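Local coordinates for uncharacterized protein (Bacteroides ovatus CL02T12C04, PDB 6PTM) that probably acts as an exo-carrageenase of glycoside hydrolase family 42, releasing sugar units from the ends of carrageenan chains, at residues A[199-204]-A[264-269]; A[471-476]-A[491-496]. All coordinates share one frame; numbering follows the deposited sequence.

The two contacts lie in series along the chain, neither nested nor crossed. Both involve loops that follow strands of the (beta/alpha)8 barrel expected for family 42. From the N terminus, strand 192-197 leads into the loop of interaction 1. The chain then passes through helix 210-218, strand 225-230 and helix 236-241 before helix 261-278 closes this contact at 264-269. Interaction 2 is more local: strand 466-471 runs into the loop 471-476, and the next helix, 486-498, meets it at 491-496. Interaction 1 is partly buried, whereas interaction 2 is buried, its centre about 9 Å from the centre of the molecule. Their centres are about 37 Å apart, and they do not touch.

Interaction 1 of 2, residues A[199-204]-A[264-269]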
ATOM      1  N   ALA A 199      22.152  -8.460  14.594  1.00 16.06           N
ATOM      2  CA  ALA A 199      23.292  -9.418  14.631  1.00 18.00           C
ATOM      3  C   ALA A 199      24.600  -8.674  14.330  1.00 17.91           C
ATOM      4  O   ALA A 199      25.673  -9.233  14.604  1.00 18.10           O
ATOM      5  CB  ALA A 199      23.082 -10.576  13.681  1.00 18.82           C
ATOM      6  N   ASN A 200      24.541  -7.451  13.794  1.00 17.32           N
ATOM      7  CA  ASN A 200      25.774  -6.669  13.492  1.00 18.23           C
ATOM      8  C   ASN A 200      26.306  -6.056  14.782  1.00 19.35           C
ATOM      9  O   ASN A 200      27.396  -5.437  14.723  1.00 19.18           O
ATOM     10  CB  ASN A 200      25.555  -5.550  12.469  1.00 18.57           C
ATOM     11  CG  ASN A 200      25.071  -6.006  11.110  1.00 18.49           C
ATOM     12  OD1 ASN A 200      24.272  -5.311  10.486  1.00 16.47           O
ATOM     13  ND2 ASN A 200      25.562  -7.142  10.642  1.00 16.60           N
ATOM     14  N   VAL A 201      25.540  -6.133  15.891  1.00 19.09           N
ATOM     15  CA  VAL A 201      26.057  -5.778  17.240  1.00 18.69           C
ATOM     16  C   VAL A 201      26.740  -7.045  17.769  1.00 19.73           C
ATOM     17  O   VAL A 201      26.003  -8.003  18.133  1.00 19.12           O
ATOM     18  CB  VAL A 201      24.966  -5.284  18.214  1.00 19.42           C
ATOM     19  CG1 VAL A 201      25.579  -4.908  19.561  1.00 20.47           C
ATOM     20  CG2 VAL A 201      24.175  -4.110  17.662  1.00 19.57           C
ATOM     21  N   ILE A 202      28.074  -7.075  17.801  1.00 19.27           N
ATOM     22  CA  ILE A 202      28.828  -8.342  17.994  1.00 21.04           C
ATOM     23  C   ILE A 202      29.170  -8.538  19.480  1.00 21.24           C
ATOM     24  O   ILE A 202      29.650  -9.608  19.782  1.00 26.70           O
ATOM     25  CB  ILE A 202      30.071  -8.451  17.070  1.00 23.39           C
ATOM     26  CG1 ILE A 202      31.165  -7.446  17.442  1.00 24.37           C
ATOM     27  CG2 ILE A 202      29.650  -8.346  15.601  1.00 24.67           C
ATOM     28  CD1 ILE A 202      32.386  -7.484  16.552  1.00 24.97           C
ATOM     29  N   ASN A 203      28.915  -7.571  20.360  1.00 22.87           N
ATOM     30  CA  ASN A 203      29.192  -7.833  21.799  1.00 23.57           C
ATOM     31  C   ASN A 203      28.311  -6.988  22.725  1.00 23.65           C
ATOM     32  O   ASN A 203      27.622  -6.074  22.265  1.00 23.06           O
ATOM     33  CB  ASN A 203      30.676  -7.751  22.176  1.00 23.66           C
ATOM     34  CG  ASN A 203      31.323  -6.419  21.872  1.00 23.37           C
ATOM     35  OD1 ASN A 203      30.746  -5.376  22.114  1.00 21.54           O
ATOM     36  ND2 ASN A 203      32.540  -6.452  21.367  1.00 23.63           N
ATOM     37  N   ASN A 204      28.444  -7.260  24.022  1.00 25.19           N
ATOM     38  CA  ASN A 204      27.711  -6.569  25.112  1.00 26.62           C
ATOM     39  C   ASN A 204      28.122  -5.094  25.194  1.00 27.46           C
ATOM     40  O   ASN A 204      27.326  -4.313  25.710  1.00 24.73           O
ATOM     41  CB  ASN A 204      27.830  -7.296  26.450  1.00 29.17           C
ATOM     42  CG  ASN A 204      26.864  -6.756  27.479  1.00 29.19           C
ATOM     43  OD1 ASN A 204      25.674  -6.662  27.225  1.00 32.78           O
ATOM     44  ND2 ASN A 204      27.379  -6.394  28.636  1.00 26.44           N
ATOM     45  N   ARG A 264      16.351  -3.791  23.854  1.00 19.53           N
ATOM     46  CA  ARG A 264      16.471  -2.319  23.752  1.00 19.41           C
ATOM     47  C   ARG A 264      17.964  -1.887  23.757  1.00 18.71           C
ATOM     48  O   ARG A 264      18.330  -0.972  22.962  1.00 15.78           O
ATOM     49  CB  ARG A 264      15.622  -1.659  24.843  1.00 20.90           C
ATOM     50  CG  ARG A 264      14.196  -2.194  24.864  1.00 23.19           C
ATOM     51  CD  ARG A 264      13.157  -1.152  24.530  1.00 24.18           C
ATOM     52  NE  ARG A 264      11.844  -1.712  24.171  1.00 24.31           N
ATOM     53  CZ  ARG A 264      10.728  -0.984  24.109  1.00 22.97           C
ATOM     54  NH1 ARG A 264      10.766   0.300  24.439  1.00 23.13           N
ATOM     55  NH2 ARG A 264       9.583  -1.533  23.737  1.00 21.36           N
ATOM     56  N   GLN A 265      18.805  -2.490  24.599  1.00 19.39           N
ATOM     57  CA  GLN A 265      20.269  -2.196  24.587  1.00 19.97           C
ATOM     58  C   GLN A 265      20.812  -2.471  23.169  1.00 19.24           C
ATOM     59  O   GLN A 265      21.549  -1.629  22.598  1.00 19.03           O
ATOM     60  CB  GLN A 265      21.013  -3.029  25.640  1.00 20.74           C
ATOM     61  CG  GLN A 265      22.548  -2.929  25.533  1.00 20.49           C
ATOM     62  CD  GLN A 265      23.228  -3.949  26.415  1.00 22.74           C
ATOM     63  OE1 GLN A 265      22.828  -4.100  27.556  1.00 21.48           O
ATOM     64  NE2 GLN A 265      24.191  -4.708  25.878  1.00 20.59           N
ATOM     65  N   VAL A 266      20.462  -3.613  22.604  1.00 17.97           N
ATOM     66  CA  VAL A 266      21.082  -4.078  21.335  1.00 19.62           C
ATOM     67  C   VAL A 266      20.634  -3.141  20.206  1.00 19.30           C
ATOM     68  O   VAL A 266      21.495  -2.684  19.403  1.00 18.27           O
ATOM     69  CB  VAL A 266      20.796  -5.571  21.048  1.00 18.62           C
ATOM     70  CG1 VAL A 266      21.179  -5.938  19.627  1.00 19.71           C
ATOM     71  CG2 VAL A 266      21.509  -6.498  22.033  1.00 18.63           C
ATOM     72  N   ASN A 267      19.339  -2.835  20.143  1.00 17.95           N
ATOM     73  CA  ASN A 267      18.820  -1.921  19.102  1.00 18.31           C
ATOM     74  C   ASN A 267      19.465  -0.539  19.266  1.00 16.61           C
ATOM     75  O   ASN A 267      19.869   0.015  18.244  1.00 16.15           O
ATOM     76  CB  ASN A 267      17.290  -1.890  19.107  1.00 17.67           C
ATOM     77  CG  ASN A 267      16.739  -3.107  18.413  1.00 17.69           C
ATOM     78  OD1 ASN A 267      16.513  -3.103  17.201  1.00 21.13           O
ATOM     79  ND2 ASN A 267      16.557  -4.173  19.161  1.00 15.63           N
ATOM     80  N   SER A 268      19.532  -0.000  20.484  1.00 16.11           N
ATOM     81  CA  SER A 268      20.183   1.305  20.797  1.00 16.88           C
ATOM     82  C   SER A 268      21.643   1.265  20.315  1.00 15.85           C
ATOM     83  O   SER A 268      22.084   2.226  19.673  1.00 15.24           O
ATOM     84  CB  SER A 268      20.073   1.649  22.259  1.00 18.63           C
ATOM     85  OG  SER A 268      18.721   1.983  22.567  1.00 22.13           O
ATOM     86  N   ASP A 269      22.328   0.144  20.537  1.00 17.20           N
ATOM     87  CA  ASP A 269      23.765  -0.005  20.180  1.00 18.97           C
ATOM     88  C   ASP A 269      23.896  -0.052  18.656  1.00 17.72           C
ATOM     89  O   ASP A 269      24.820   0.609  18.120  1.00 17.31           O
ATOM     90  CB  ASP A 269      24.409  -1.215  20.868  1.00 19.53           C
ATOM     91  CG  ASP A 269      24.780  -0.985  22.322  1.00 19.06           C
ATOM     92  OD1 ASP A 269      24.791   0.156  22.749  1.00 20.27           O
ATOM     93  OD2 ASP A 269      25.092  -1.959  22.985  1.00 22.87           O
TER
HETATM   94  O   HOH W   1      25.020  -4.612  23.044  1.00 18.80           O
HETATM   95  O   HOH W   2      26.117  -1.697  25.235  1.00 24.17           O
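N204 and Q265 join their side-chain amides across the contact. Q265 NE2 donates to N204 OD1 at 2.8 Å, and the bond is nearly straight (169° at the hydrogen). N204 OD1 lies in the plane of the Q265 amide. The donor, however, sits above the N204 carbonyl plane, and the two amide planes are turned 52° apart. Q265 spans the distance with CG anti to its backbone N (chi1 171°) and an extended chain beyond. Water 1 accepts a second bond from Q265 NE2 at 3.0 Å. It donates in turn to N203 O and D269 OD2. Water 2 donates to N204 O. A leucine in place of Q265 would probably leave N204 OD1 and water 1 without their shared donor and this part of the loop more weakly held.

Deeper in, V201 packs against the helix. Its CG2 lies 3.5 Å from V266 O and meets V266 CG1 at 4.0 Å. The other branch, CG1, touches D269 CB at 4.1 Å.

Helix 236-241 meets both segments. V201 O accepts from W237 NE1, and the side chains of N204, Q265 and V266 also touch W237. N203 ND2 bonds to D207 within the loop. The contact thus fastens the loop after strand 192-197 to helix 261-278, which follows the next barrel strand.

The chemistry is divided between a small apolar patch and a hydrated polar cluster around N204, Q265 and D269. Water 1 donates to D269 OD2 and probably eases its charge.

Interaction 2 of 2, residues A[471-476]-A[491-496]; sequences GHMLST and GNYWLA
The loop that follows barrel strand 466-471 rests on helix 486-498 through M473 and L474. M473 points at the helix and carries most of the loop's side of the contact. Its chain bends at chi2 (131°) and chi3 (69°), which sets the terminal CE over the Y493 ring. CE lies 3.8 Å from the ring centroid and only 6° off the ring normal, a CH-pi contact over one face. The same methyl touches A496 CB at 3.7 Å.

This is also a Met-aromatic contact, with M473 SD above the same ring at 4.8 Å from its centroid. L474 comes to the ring from a different direction. Its CD2 lies at the edge, near the ring plane, 3.9 Å from Y493 CE1. N492 OD1 packs against M473 CB at 3.4 Å, while the same oxygen accepts a hydrogen bond from S427 OG.

The Y493 hydroxyl has two polar partners. Water 3 bridges Y493 OH, 2.8 Å away, to M473 N, where it accepts. Y493 OH also bonds to T506 OG1 on strand 503-506, the barrel strand next to 466-471. Helix 534-549 adds V540 and M544 against the Y493 side chain, and I536 against L474.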
ATOM      1  N   GLY A 471       6.207  -4.282  -3.156  1.00 18.14           N
ATOM      2  CA  GLY A 471       4.950  -4.204  -3.918  1.00 18.57           C
ATOM      3  C   GLY A 471       4.484  -5.593  -4.325  1.00 18.97           C
ATOM      4  O   GLY A 471       5.275  -6.331  -4.991  1.00 17.97           O
ATOM      5  N   HIS A 472       3.263  -5.961  -3.926  1.00 19.54           N
ATOM      6  CA  HIS A 472       2.676  -7.292  -4.206  1.00 19.88           C
ATOM      7  C   HIS A 472       1.457  -7.096  -5.115  1.00 20.05           C
ATOM      8  O   HIS A 472       0.446  -7.830  -4.957  1.00 19.65           O
ATOM      9  CB  HIS A 472       2.438  -8.061  -2.888  1.00 21.47           C
ATOM     10  CG  HIS A 472       3.669  -8.731  -2.373  1.00 20.74           C
ATOM     11  ND1 HIS A 472       4.273  -9.801  -3.051  1.00 23.28           N
ATOM     12  CD2 HIS A 472       4.423  -8.487  -1.276  1.00 20.66           C
ATOM     13  CE1 HIS A 472       5.366 -10.154  -2.391  1.00 23.74           C
ATOM     14  NE2 HIS A 472       5.490  -9.346  -1.297  1.00 20.11           N
ATOM     15  N   MET A 473       1.553  -6.167  -6.063  1.00 20.84           N
ATOM     16  CA  MET A 473       0.490  -5.935  -7.093  1.00 20.03           C
ATOM     17  C   MET A 473       0.751  -6.746  -8.365  1.00 19.70           C
ATOM     18  O   MET A 473      -0.122  -6.686  -9.255  1.00 21.32           O
ATOM     19  CB  MET A 473       0.377  -4.448  -7.440  1.00 20.94           C
ATOM     20  CG  MET A 473      -0.142  -3.623  -6.266  1.00 23.03           C
ATOM     21  SD  MET A 473       0.846  -2.135  -5.918  1.00 24.18           S
ATOM     22  CE  MET A 473       0.408  -1.212  -7.393  1.00 22.73           C
ATOM     23  N   LEU A 474       1.857  -7.503  -8.460  1.00 19.78           N
ATOM     24  CA  LEU A 474       2.134  -8.368  -9.653  1.00 19.67           C
ATOM     25  C   LEU A 474       2.090  -9.860  -9.266  1.00 21.33           C
ATOM     26  O   LEU A 474       1.455 -10.599 -10.009  1.00 21.81           O
ATOM     27  CB  LEU A 474       3.472  -7.992 -10.302  1.00 19.97           C
ATOM     28  CG  LEU A 474       3.587  -6.524 -10.722  1.00 20.18           C
ATOM     29  CD1 LEU A 474       4.964  -6.246 -11.295  1.00 21.55           C
ATOM     30  CD2 LEU A 474       2.483  -6.154 -11.714  1.00 18.95           C
ATOM     31  N   SER A 475       2.753 -10.285  -8.175  1.00 21.29           N
ATOM     32  CA  SER A 475       2.721 -11.692  -7.687  1.00 23.20           C
ATOM     33  C   SER A 475       2.704 -11.760  -6.148  1.00 22.45           C
ATOM     34  O   SER A 475       3.156 -10.793  -5.455  1.00 21.01           O
ATOM     35  CB  SER A 475       3.870 -12.520  -8.281  1.00 21.94           C
ATOM     36  OG  SER A 475       5.128 -12.047  -7.829  1.00 20.22           O
ATOM     37  N   THR A 476       2.194 -12.886  -5.647  1.00 22.60           N
ATOM     38  CA  THR A 476       2.211 -13.313  -4.217  1.00 22.10           C
ATOM     39  C   THR A 476       2.527 -14.822  -4.132  1.00 24.97           C
ATOM     40  O   THR A 476       2.633 -15.488  -5.207  1.00 21.81           O
ATOM     41  CB  THR A 476       0.859 -13.007  -3.549  1.00 21.94           C
ATOM     42  OG1 THR A 476      -0.143 -13.901  -4.049  1.00 20.29           O
ATOM     43  CG2 THR A 476       0.412 -11.567  -3.738  1.00 19.97           C
ATOM     44  N   GLY A 491      -3.007  -0.791 -14.955  1.00 12.86           N
ATOM     45  CA  GLY A 491      -4.229  -0.415 -14.200  1.00 13.62           C
ATOM     46  C   GLY A 491      -3.973  -0.374 -12.708  1.00 14.21           C
ATOM     47  O   GLY A 491      -4.478   0.513 -12.000  1.00 16.09           O
ATOM     48  N   ASN A 492      -3.199  -1.323 -12.213  1.00 15.03           N
ATOM     49  CA  ASN A 492      -2.940  -1.476 -10.770  1.00 13.43           C
ATOM     50  C   ASN A 492      -2.020  -0.363 -10.288  1.00 12.99           C
ATOM     51  O   ASN A 492      -2.309   0.191  -9.220  1.00 13.13           O
ATOM     52  CB  ASN A 492      -2.368  -2.858 -10.474  1.00 14.57           C
ATOM     53  CG  ASN A 492      -3.233  -3.614  -9.504  1.00 15.95           C
ATOM     54  OD1 ASN A 492      -2.845  -3.808  -8.351  1.00 18.59           O
ATOM     55  ND2 ASN A 492      -4.410  -4.021  -9.961  1.00 17.68           N
ATOM     56  N   TYR A 493      -0.939  -0.075 -10.995  1.00 12.03           N
ATOM     57  CA  TYR A 493       0.014   0.953 -10.527  1.00 13.45           C
ATOM     58  C   TYR A 493      -0.688   2.302 -10.656  1.00 12.76           C
ATOM     59  O   TYR A 493      -0.496   3.184  -9.833  1.00 12.85           O
ATOM     60  CB  TYR A 493       1.354   0.879 -11.262  1.00 13.80           C
ATOM     61  CG  TYR A 493       2.277  -0.144 -10.665  1.00 13.67           C
ATOM     62  CD1 TYR A 493       2.143  -1.480 -10.998  1.00 13.78           C
ATOM     63  CD2 TYR A 493       3.232   0.197  -9.732  1.00 13.94           C
ATOM     64  CE1 TYR A 493       2.938  -2.453 -10.415  1.00 14.77           C
ATOM     65  CE2 TYR A 493       4.062  -0.766  -9.165  1.00 14.94           C
ATOM     66  CZ  TYR A 493       3.897  -2.101  -9.488  1.00 14.17           C
ATOM     67  OH  TYR A 493       4.679  -3.071  -8.941  1.00 16.61           O
ATOM     68  N   TRP A 494      -1.492   2.450 -11.696  1.00 12.21           N
ATOM     69  CA  TRP A 494      -2.195   3.730 -11.934  1.00 12.33           C
ATOM     70  C   TRP A 494      -3.186   3.953 -10.773  1.00 12.72           C
ATOM     71  O   TRP A 494      -3.210   5.051 -10.155  1.00 11.33           O
ATOM     72  CB  TRP A 494      -2.883   3.701 -13.307  1.00 11.93           C
ATOM     73  CG  TRP A 494      -3.476   5.022 -13.667  1.00 12.06           C
ATOM     74  CD1 TRP A 494      -4.656   5.532 -13.236  1.00 12.00           C
ATOM     75  CD2 TRP A 494      -2.887   6.022 -14.512  1.00 12.50           C
ATOM     76  NE1 TRP A 494      -4.850   6.775 -13.758  1.00 12.65           N
ATOM     77  CE2 TRP A 494      -3.788   7.102 -14.553  1.00 12.05           C
ATOM     78  CE3 TRP A 494      -1.704   6.097 -15.243  1.00 12.34           C
ATOM     79  CZ2 TRP A 494      -3.519   8.252 -15.275  1.00 12.61           C
ATOM     80  CZ3 TRP A 494      -1.434   7.230 -15.962  1.00 12.23           C
ATOM     81  CH2 TRP A 494      -2.327   8.301 -15.969  1.00 12.96           C
ATOM     82  N   LEU A 495      -4.016   2.946 -10.504  1.00 12.02           N
ATOM     83  CA  LEU A 495      -5.062   3.054  -9.470  1.00 11.99           C
ATOM     84  C   LEU A 495      -4.412   3.315  -8.100  1.00 12.12           C
ATOM     85  O   LEU A 495      -4.828   4.260  -7.390  1.00 10.83           O
ATOM     86  CB  LEU A 495      -5.908   1.775  -9.513  1.00 13.08           C
ATOM     87  CG  LEU A 495      -7.020   1.668  -8.480  1.00 12.74           C
ATOM     88  CD1 LEU A 495      -8.085   2.722  -8.706  1.00 13.37           C
ATOM     89  CD2 LEU A 495      -7.584   0.249  -8.481  1.00 15.10           C
ATOM     90  N   ALA A 496      -3.384   2.542  -7.738  1.00 11.86           N
ATOM     91  CA  ALA A 496      -2.693   2.700  -6.449  1.00 12.51           C
ATOM     92  C   ALA A 496      -2.155   4.139  -6.336  1.00 12.94           C
ATOM     93  O   ALA A 496      -2.278   4.765  -5.238  1.00 11.52           O
ATOM     94  CB  ALA A 496      -1.593   1.684  -6.301  1.00 13.50           C
TER
HETATM   95  O   HOH W   3       3.407  -3.885  -6.557  1.00 20.04           O